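NADP-dependent 2-hydroxyacid dehydrogenase (Rhizobium etli, PDB 4XCV) probably catalyses the NADP-dependent interconversion of 2-hydroxyacids and 2-oxoacids, and binds NADPH through a Rossmann-type domain. Local coordinates at residues I89-F94 with F312-A317; K24-D29 with L293-E298. All blocks are in the same frame, centred on the assembly; numbering follows the deposited sequence.

Contact 1: I89-F94 with F312-A317; sequences IPIVRF and FVIDRA. With NDP (NADPH dihydro-nicotinamide-adenine-dinucleotide phosphate), chain B.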
loop_
_atom_site.group_PDB
_atom_site.type_symbol
_atom_site.label_atom_id
_atom_site.label_comp_id
_atom_site.label_asym_id
_atom_site.label_seq_id
_atom_site.Cartn_x
_atom_site.Cartn_y
_atom_site.Cartn_z
ATOM N N ILE A 89 -29.690 28.354 -6.008
ATOM C CA ILE A 89 -29.429 28.233 -4.591
ATOM C C ILE A 89 -28.210 27.323 -4.437
ATOM O O ILE A 89 -27.854 26.591 -5.366
ATOM C CB ILE A 89 -30.615 27.611 -3.814
ATOM C CG1 ILE A 89 -31.033 26.242 -4.391
ATOM C CG2 ILE A 89 -31.826 28.551 -3.806
ATOM C CD1 ILE A 89 -32.116 25.550 -3.578
ATOM N N PRO A 90 -27.561 27.366 -3.272
ATOM C CA PRO A 90 -26.344 26.556 -3.127
ATOM C C PRO A 90 -26.626 25.073 -3.262
ATOM O O PRO A 90 -27.641 24.572 -2.779
ATOM C CB PRO A 90 -25.867 26.872 -1.709
ATOM C CG PRO A 90 -26.426 28.221 -1.417
ATOM C CD PRO A 90 -27.744 28.292 -2.130
ATOM N N ILE A 91 -25.711 24.386 -3.944
ATOM C CA ILE A 91 -25.713 22.947 -4.007
ATOM C C ILE A 91 -24.470 22.456 -3.303
ATOM O O ILE A 91 -23.348 22.851 -3.661
ATOM C CB ILE A 91 -25.685 22.470 -5.461
ATOM C CG1 ILE A 91 -26.948 22.952 -6.195
ATOM C CG2 ILE A 91 -25.574 20.951 -5.497
ATOM C CD1 ILE A 91 -26.838 22.929 -7.675
ATOM N N VAL A 92 -24.659 21.646 -2.291
ATOM C CA VAL A 92 -23.596 21.154 -1.411
ATOM C C VAL A 92 -23.288 19.714 -1.770
ATOM O O VAL A 92 -24.189 18.871 -1.766
ATOM C CB VAL A 92 -24.037 21.260 0.086
ATOM C CG1 VAL A 92 -23.043 20.630 1.045
ATOM C CG2 VAL A 92 -24.263 22.690 0.462
ATOM N N ARG A 93 -22.028 19.405 -2.074
ATOM C CA ARG A 93 -21.689 18.018 -2.363
ATOM C C ARG A 93 -21.358 17.249 -1.115
ATOM O O ARG A 93 -21.065 17.806 -0.071
ATOM C CB ARG A 93 -20.601 17.914 -3.416
ATOM C CG ARG A 93 -19.288 18.315 -2.902
ATOM C CD ARG A 93 -18.321 18.393 -4.090
ATOM N NE ARG A 93 -16.993 18.365 -3.632
ATOM C CZ ARG A 93 -16.244 17.263 -3.586
ATOM N NH1 ARG A 93 -16.666 16.052 -3.998
ATOM N NH2 ARG A 93 -15.058 17.389 -3.107
ATOM N N PHE A 94 -21.535 15.943 -1.199
ATOM C CA PHE A 94 -21.329 15.087 -0.101
ATOM C C PHE A 94 -19.869 14.803 -0.036
ATOM O O PHE A 94 -19.344 14.108 -0.909
ATOM C CB PHE A 94 -22.148 13.817 -0.256
ATOM C CG PHE A 94 -21.888 12.799 0.805
ATOM C CD1 PHE A 94 -21.494 13.140 2.113
ATOM C CD2 PHE A 94 -22.096 11.467 0.519
ATOM C CE1 PHE A 94 -21.232 12.198 3.047
ATOM C CE2 PHE A 94 -21.907 10.512 1.509
ATOM C CZ PHE A 94 -21.468 10.889 2.764
ATOM N N PHE A 312 -18.332 22.958 0.985
ATOM C CA PHE A 312 -18.425 22.007 -0.124
ATOM C C PHE A 312 -19.482 22.423 -1.148
ATOM O O PHE A 312 -20.127 21.562 -1.768
ATOM C CB PHE A 312 -18.660 20.563 0.373
ATOM C CG PHE A 312 -17.810 20.183 1.536
ATOM C CD1 PHE A 312 -16.421 20.127 1.415
ATOM C CD2 PHE A 312 -18.379 19.957 2.764
ATOM C CE1 PHE A 312 -15.653 19.793 2.513
ATOM C CE2 PHE A 312 -17.614 19.605 3.853
ATOM C CZ PHE A 312 -16.260 19.556 3.733
ATOM N N VAL A 313 -19.649 23.716 -1.327
ATOM C CA VAL A 313 -20.586 24.249 -2.295
ATOM C C VAL A 313 -19.978 24.143 -3.671
ATOM O O VAL A 313 -18.799 24.502 -3.866
ATOM C CB VAL A 313 -20.978 25.692 -1.988
ATOM C CG1 VAL A 313 -21.924 26.262 -3.037
ATOM C CG2 VAL A 313 -21.582 25.815 -0.588
ATOM N N ILE A 314 -20.735 23.633 -4.600
ATOM C CA ILE A 314 -20.189 23.517 -5.926
ATOM C C ILE A 314 -20.214 24.833 -6.674
ATOM O O ILE A 314 -21.037 25.740 -6.472
ATOM C CB ILE A 314 -20.837 22.404 -6.681
ATOM C CG1 ILE A 314 -22.256 22.756 -6.983
ATOM C CG2 ILE A 314 -20.691 21.062 -5.911
ATOM C CD1 ILE A 314 -22.459 23.201 -8.384
ATOM N N ASP A 315 -19.291 24.891 -7.613
ATOM C CA ASP A 315 -19.101 26.051 -8.469
ATOM C C ASP A 315 -19.930 25.801 -9.710
ATOM O O ASP A 315 -19.571 25.013 -10.580
ATOM C CB ASP A 315 -17.593 26.133 -8.798
ATOM C CG ASP A 315 -17.206 27.293 -9.697
ATOM O OD1 ASP A 315 -18.036 27.835 -10.438
ATOM O OD2 ASP A 315 -15.990 27.616 -9.666
ATOM N N ARG A 316 -21.092 26.447 -9.773
ATOM C CA ARG A 316 -22.021 26.170 -10.856
ATOM C C ARG A 316 -21.447 26.429 -12.241
ATOM O O ARG A 316 -21.615 25.629 -13.145
ATOM C CB ARG A 316 -23.322 27.006 -10.723
ATOM C CG ARG A 316 -24.254 26.548 -9.634
ATOM C CD ARG A 316 -25.006 25.281 -10.038
ATOM N NE ARG A 316 -26.173 25.483 -10.910
ATOM C CZ ARG A 316 -27.383 25.910 -10.516
ATOM N NH1 ARG A 316 -27.622 26.259 -9.248
ATOM N NH2 ARG A 316 -28.357 26.030 -11.424
ATOM N N ALA A 317 -20.720 27.526 -12.389
ATOM C CA ALA A 317 -20.163 27.871 -13.673
ATOM C C ALA A 317 -19.116 26.836 -14.110
ATOM O O ALA A 317 -18.997 26.515 -15.291
ATOM C CB ALA A 317 -19.564 29.266 -13.604
HETATM P PA NDP B . -12.771 18.180 -5.655
HETATM O O1A NDP B . -12.308 18.503 -4.268
HETATM O O2A NDP B . -13.901 18.964 -6.290
HETATM O O5B NDP B . -11.480 18.256 -6.597
HETATM C C5B NDP B . -11.644 18.138 -8.014
HETATM C C4B NDP B . -10.280 18.328 -8.635
HETATM O O4B NDP B . -10.402 18.083 -10.033
HETATM C C3B NDP B . -9.757 19.732 -8.449
HETATM O O3B NDP B . -8.329 19.709 -8.243
HETATM C C2B NDP B . -10.100 20.344 -9.781
HETATM O O2B NDP B . -9.251 21.451 -10.191
HETATM C C1B NDP B . -9.856 19.167 -10.722
HETATM N N9A NDP B . -10.507 19.321 -12.024
HETATM C C8A NDP B . -11.835 19.442 -12.218
HETATM N N7A NDP B . -12.070 19.673 -13.547
HETATM C C5A NDP B . -10.845 19.734 -14.150
HETATM C C6A NDP B . -10.426 20.009 -15.451
HETATM N N6A NDP B . -11.301 20.204 -16.438
HETATM N N1A NDP B . -9.111 20.020 -15.698
HETATM C C2A NDP B . -8.217 19.790 -14.711
HETATM N N3A NDP B . -8.543 19.532 -13.433
HETATM C C4A NDP B . -9.873 19.508 -13.203
HETATM O O3 NDP B . -13.189 16.630 -5.753
HETATM P PN NDP B . -12.737 15.391 -4.833
HETATM O O1N NDP B . -11.245 15.382 -4.811
HETATM O O2N NDP B . -13.403 15.426 -3.541
HETATM O O5D NDP B . -13.343 14.184 -5.648
HETATM C C5D NDP B . -12.991 13.978 -7.023
HETATM C C4D NDP B . -14.037 13.024 -7.614
HETATM O O4D NDP B . -13.861 11.717 -7.087
HETATM C C3D NDP B . -15.469 13.346 -7.286
HETATM O O3D NDP B . -16.001 14.346 -8.174
HETATM C C2D NDP B . -16.183 12.011 -7.418
HETATM O O2D NDP B . -16.747 11.896 -8.747
HETATM C C1D NDP B . -15.082 10.996 -7.306
HETATM N N1N NDP B . -15.200 10.042 -6.200
HETATM C C2N NDP B . -15.116 8.694 -6.432
HETATM C C3N NDP B . -15.323 7.790 -5.446
HETATM C C7N NDP B . -15.198 6.371 -5.652
HETATM O O7N NDP B . -15.756 5.630 -4.808
HETATM N N7N NDP B . -14.516 5.831 -6.646
HETATM C C4N NDP B . -15.571 8.251 -4.063
HETATM C C5N NDP B . -15.601 9.697 -3.934
HETATM C C6N NDP B . -15.460 10.549 -4.925
HETATM P P2B NDP B . -9.162 22.778 -9.264
HETATM O O1X NDP B . -8.433 23.778 -10.100
HETATM O O2X NDP B . -10.599 23.167 -8.964
HETATM O O3X NDP B . -8.480 22.386 -8.017
HETATM O O HOH W 1 -23.818 25.930 -5.721
#
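Arg93 N donates to Phe312 O at 2.9 Å, and Ile314 N donates to Ile91 O, also at 2.9 Å. Both bonds are nearly straight and flank the Val92-Val313 pair, a single beta bridge. Each acceptor also receives a CA-H contact, Ile91 O from Val313 CA and Phe312 O from Val92 CA. A water extends the pairing, accepting from Ile91 N and donating to Ile314 O. Side chains fill in around the bridge. Ile91 CB rests on Ile314 CG1 at 3.8 Å, and Ile91 CD1 meets CD and NH1 of Arg316, whose NH1 is bonded to Pro87 O. Arg93 has two conformers. The one described runs extended from CG to NE, past Phe312 CB and Ile314 CG2. Its NH2 donates to O2N of the NADPH at 2.6 Å, in the guanidinium plane, while O2A of the other phosphate lies over one face. Arg93 NH1 also donates to Ala75 O. The pairing is consistent with a backbone that carries Arg93 toward the pyrophosphate. In the fold, 312-317 follows helix 292-305 and pairs with 91-92, the end strand of the five-stranded parallel sheet. Strand 69-72 flanks 91-92, and helix 78-81 touches Ile314 and Arg316.

Contact 2: K24-D29 with L293-E298; sequences KTAFAD and LFRHVE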
loop_
_atom_site.group_PDB
_atom_site.type_symbol
_atom_site.label_atom_id
_atom_site.label_comp_id
_atom_site.label_asym_id
_atom_site.label_seq_id
_atom_site.Cartn_x
_atom_site.Cartn_y
_atom_site.Cartn_z
ATOM N N LYS A 24 -34.967 6.836 10.367
ATOM C CA LYS A 24 -35.556 6.688 11.712
ATOM C C LYS A 24 -34.836 7.529 12.730
ATOM O O LYS A 24 -35.439 7.939 13.701
ATOM C CB LYS A 24 -35.475 5.248 12.243
ATOM C CG LYS A 24 -36.315 4.224 11.516
ATOM C CD LYS A 24 -36.099 2.849 12.126
ATOM C CE LYS A 24 -36.830 1.812 11.311
ATOM N NZ LYS A 24 -38.293 1.887 11.565
ATOM N N THR A 25 -33.534 7.737 12.541
ATOM C CA THR A 25 -32.729 8.447 13.548
ATOM C C THR A 25 -32.122 9.760 13.038
ATOM O O THR A 25 -31.404 10.440 13.785
ATOM C CB THR A 25 -31.607 7.564 14.109
ATOM O OG1 THR A 25 -30.745 7.062 13.091
ATOM C CG2 THR A 25 -32.237 6.392 14.912
ATOM N N ALA A 26 -32.415 10.116 11.808
ATOM C CA ALA A 26 -31.842 11.311 11.209
ATOM C C ALA A 26 -32.740 12.520 11.418
ATOM O O ALA A 26 -33.975 12.448 11.529
ATOM C CB ALA A 26 -31.640 11.135 9.721
ATOM N N PHE A 27 -32.111 13.688 11.369
ATOM C CA PHE A 27 -32.854 14.939 11.413
ATOM C C PHE A 27 -33.798 14.999 12.602
ATOM O O PHE A 27 -34.995 15.342 12.445
ATOM C CB PHE A 27 -33.634 15.134 10.096
ATOM C CG PHE A 27 -32.764 15.072 8.859
ATOM C CD1 PHE A 27 -31.714 15.956 8.663
ATOM C CD2 PHE A 27 -33.008 14.118 7.864
ATOM C CE1 PHE A 27 -30.898 15.865 7.545
ATOM C CE2 PHE A 27 -32.217 14.045 6.756
ATOM C CZ PHE A 27 -31.164 14.906 6.589
ATOM N N ALA A 28 -33.321 14.625 13.802
ATOM C CA ALA A 28 -34.278 14.319 14.879
ATOM C C ALA A 28 -35.079 15.504 15.381
ATOM O O ALA A 28 -36.121 15.317 16.033
ATOM C CB ALA A 28 -33.586 13.636 16.054
ATOM N N ASP A 29 -34.629 16.715 15.106
ATOM C CA ASP A 29 -35.391 17.905 15.487
ATOM C C ASP A 29 -36.490 18.303 14.530
ATOM O O ASP A 29 -37.245 19.242 14.825
ATOM C CB ASP A 29 -34.459 19.102 15.739
ATOM C CG ASP A 29 -33.672 19.534 14.494
ATOM O OD1 ASP A 29 -33.599 18.744 13.515
ATOM O OD2 ASP A 29 -33.044 20.633 14.534
ATOM N N LEU A 293 -23.775 10.240 5.136
ATOM C CA LEU A 293 -24.442 11.288 4.334
ATOM C C LEU A 293 -25.340 12.177 5.220
ATOM O O LEU A 293 -25.357 13.376 5.114
ATOM C CB LEU A 293 -25.299 10.651 3.193
ATOM C CG LEU A 293 -26.185 11.559 2.366
ATOM C CD1 LEU A 293 -25.366 12.634 1.661
ATOM C CD2 LEU A 293 -26.954 10.677 1.384
ATOM N N PHE A 294 -26.116 11.524 6.089
ATOM C CA PHE A 294 -27.075 12.227 6.915
ATOM C C PHE A 294 -26.374 13.022 7.983
ATOM O O PHE A 294 -26.758 14.142 8.236
ATOM C CB PHE A 294 -28.103 11.220 7.465
ATOM C CG PHE A 294 -28.882 10.614 6.373
ATOM C CD1 PHE A 294 -29.981 11.273 5.896
ATOM C CD2 PHE A 294 -28.434 9.491 5.693
ATOM C CE1 PHE A 294 -30.665 10.816 4.810
ATOM C CE2 PHE A 294 -29.117 9.028 4.592
ATOM C CZ PHE A 294 -30.253 9.703 4.175
ATOM N N ARG A 295 -25.315 12.493 8.580
ATOM C CA ARG A 295 -24.548 13.303 9.504
ATOM C C ARG A 295 -23.964 14.562 8.850
ATOM O O ARG A 295 -23.962 15.651 9.435
ATOM C CB ARG A 295 -23.404 12.489 10.121
ATOM C CG ARG A 295 -23.814 11.317 10.969
ATOM C CD ARG A 295 -24.724 11.672 12.126
ATOM N NE ARG A 295 -26.139 11.692 11.729
ATOM C CZ ARG A 295 -26.904 10.633 11.505
ATOM N NH1 ARG A 295 -28.193 10.808 11.172
ATOM N NH2 ARG A 295 -26.425 9.385 11.640
ATOM N N HIS A 296 -23.503 14.401 7.615
ATOM C CA HIS A 296 -22.964 15.545 6.842
ATOM C C HIS A 296 -24.024 16.623 6.590
ATOM O O HIS A 296 -23.794 17.824 6.779
ATOM C CB HIS A 296 -22.382 14.973 5.520
ATOM C CG HIS A 296 -22.394 15.922 4.369
ATOM N ND1 HIS A 296 -21.454 16.902 4.183
ATOM C CD2 HIS A 296 -23.248 16.011 3.319
ATOM C CE1 HIS A 296 -21.717 17.552 3.060
ATOM N NE2 HIS A 296 -22.818 17.043 2.532
ATOM N N VAL A 297 -25.210 16.195 6.167
ATOM C CA VAL A 297 -26.263 17.140 5.863
ATOM C C VAL A 297 -26.694 17.873 7.141
ATOM O O VAL A 297 -26.881 19.101 7.178
ATOM C CB VAL A 297 -27.481 16.488 5.170
ATOM C CG1 VAL A 297 -28.584 17.498 5.057
ATOM C CG2 VAL A 297 -27.085 15.944 3.803
ATOM N N GLU A 298 -26.867 17.097 8.217
ATOM C CA GLU A 298 -27.238 17.679 9.512
ATOM C C GLU A 298 -26.224 18.752 9.975
ATOM O O GLU A 298 -26.632 19.799 10.474
ATOM C CB GLU A 298 -27.355 16.568 10.554
ATOM C CG GLU A 298 -28.553 15.650 10.354
ATOM C CD GLU A 298 -28.382 14.353 11.133
ATOM O OE1 GLU A 298 -27.351 14.190 11.871
ATOM O OE2 GLU A 298 -29.271 13.472 11.041
HETATM O O HOH W 2 -29.406 8.333 10.915
HETATM O O HOH W 3 -30.634 13.067 14.166
#
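Glu298 OE2 is gripped by two strong donors, Phe27 N and Arg295 NH1. The Phe27 N to OE2 bond is 2.9 Å long and nearly straight (171°), and arrives from above the carboxylate plane. Arg295 NH1 reaches the same oxygen at 2.9 Å from the opposite face, on the syn side. Arg295 NE bonds Glu298 OE1 at 2.8 Å, making a side-on salt bridge between neighbouring turns of helix 292-305. The arginine bends twice along its chain to fold its guanidinium back onto the glutamate. This sets NH1 beside Ala26, whose CA and CB lie at the edge of the guanidinium.

The Phe27 ring packs against Phe294, Val297 and Glu298 of the helix. One face of the ring is turned to Glu298 OE2, and Glu298 CG packs on Phe27 CD1 at 3.6 Å. The ring and carboxylate planes are 79° apart. Val297 CG1 comes to the ring edge, 3.8 Å from Phe27 CE1. Phe294 meets the ring obliquely, with planes at 73°; its CD1 lies 3.7 Å from Phe27 CE2. Ala26 CB fills in beside Phe294.

Two waters continue the polar side. One accepts from both Thr25 OG1 and Arg295 NH1. The other donates to Thr25 O, accepts from Ala28 N and bonds weakly to Glu298 OE2.

Phe27 also touches Val8 of strand 8-12, and Phe294 packs on helix 16-23. The contact therefore joins the turn between helix 16-23 and strand 32-34 to helix 292-305, far along the sequence. The salt bridge holds the carboxylate where it can receive a loop amide. The arginine would probably offset the acid's charge and favour its ionised form in this partly buried setting.

How the contacts relate
Both contacts are partly buried and lie on the domain built round the parallel sheet of strand 8-12 and its neighbours. Each joins an early part of the chain to its C-terminal region. Contact 1 is made by backbone pairing at the sheet edge; contact 2 by a helix carboxylate holding a loop amide, with aromatic packing beside it. An arginine serves each differently: Arg93 donates to a bound phosphate, in the conformer described, and Arg295 to a carboxylate of its own helix. Contact 1 reaches the cofactor, whereas contact 2 is structural packing. They touch through helix 292-305, where Val92 and Phe94 of contact 1 pack on His296, and Arg93 O lies 3.2 Å from His296 CE1.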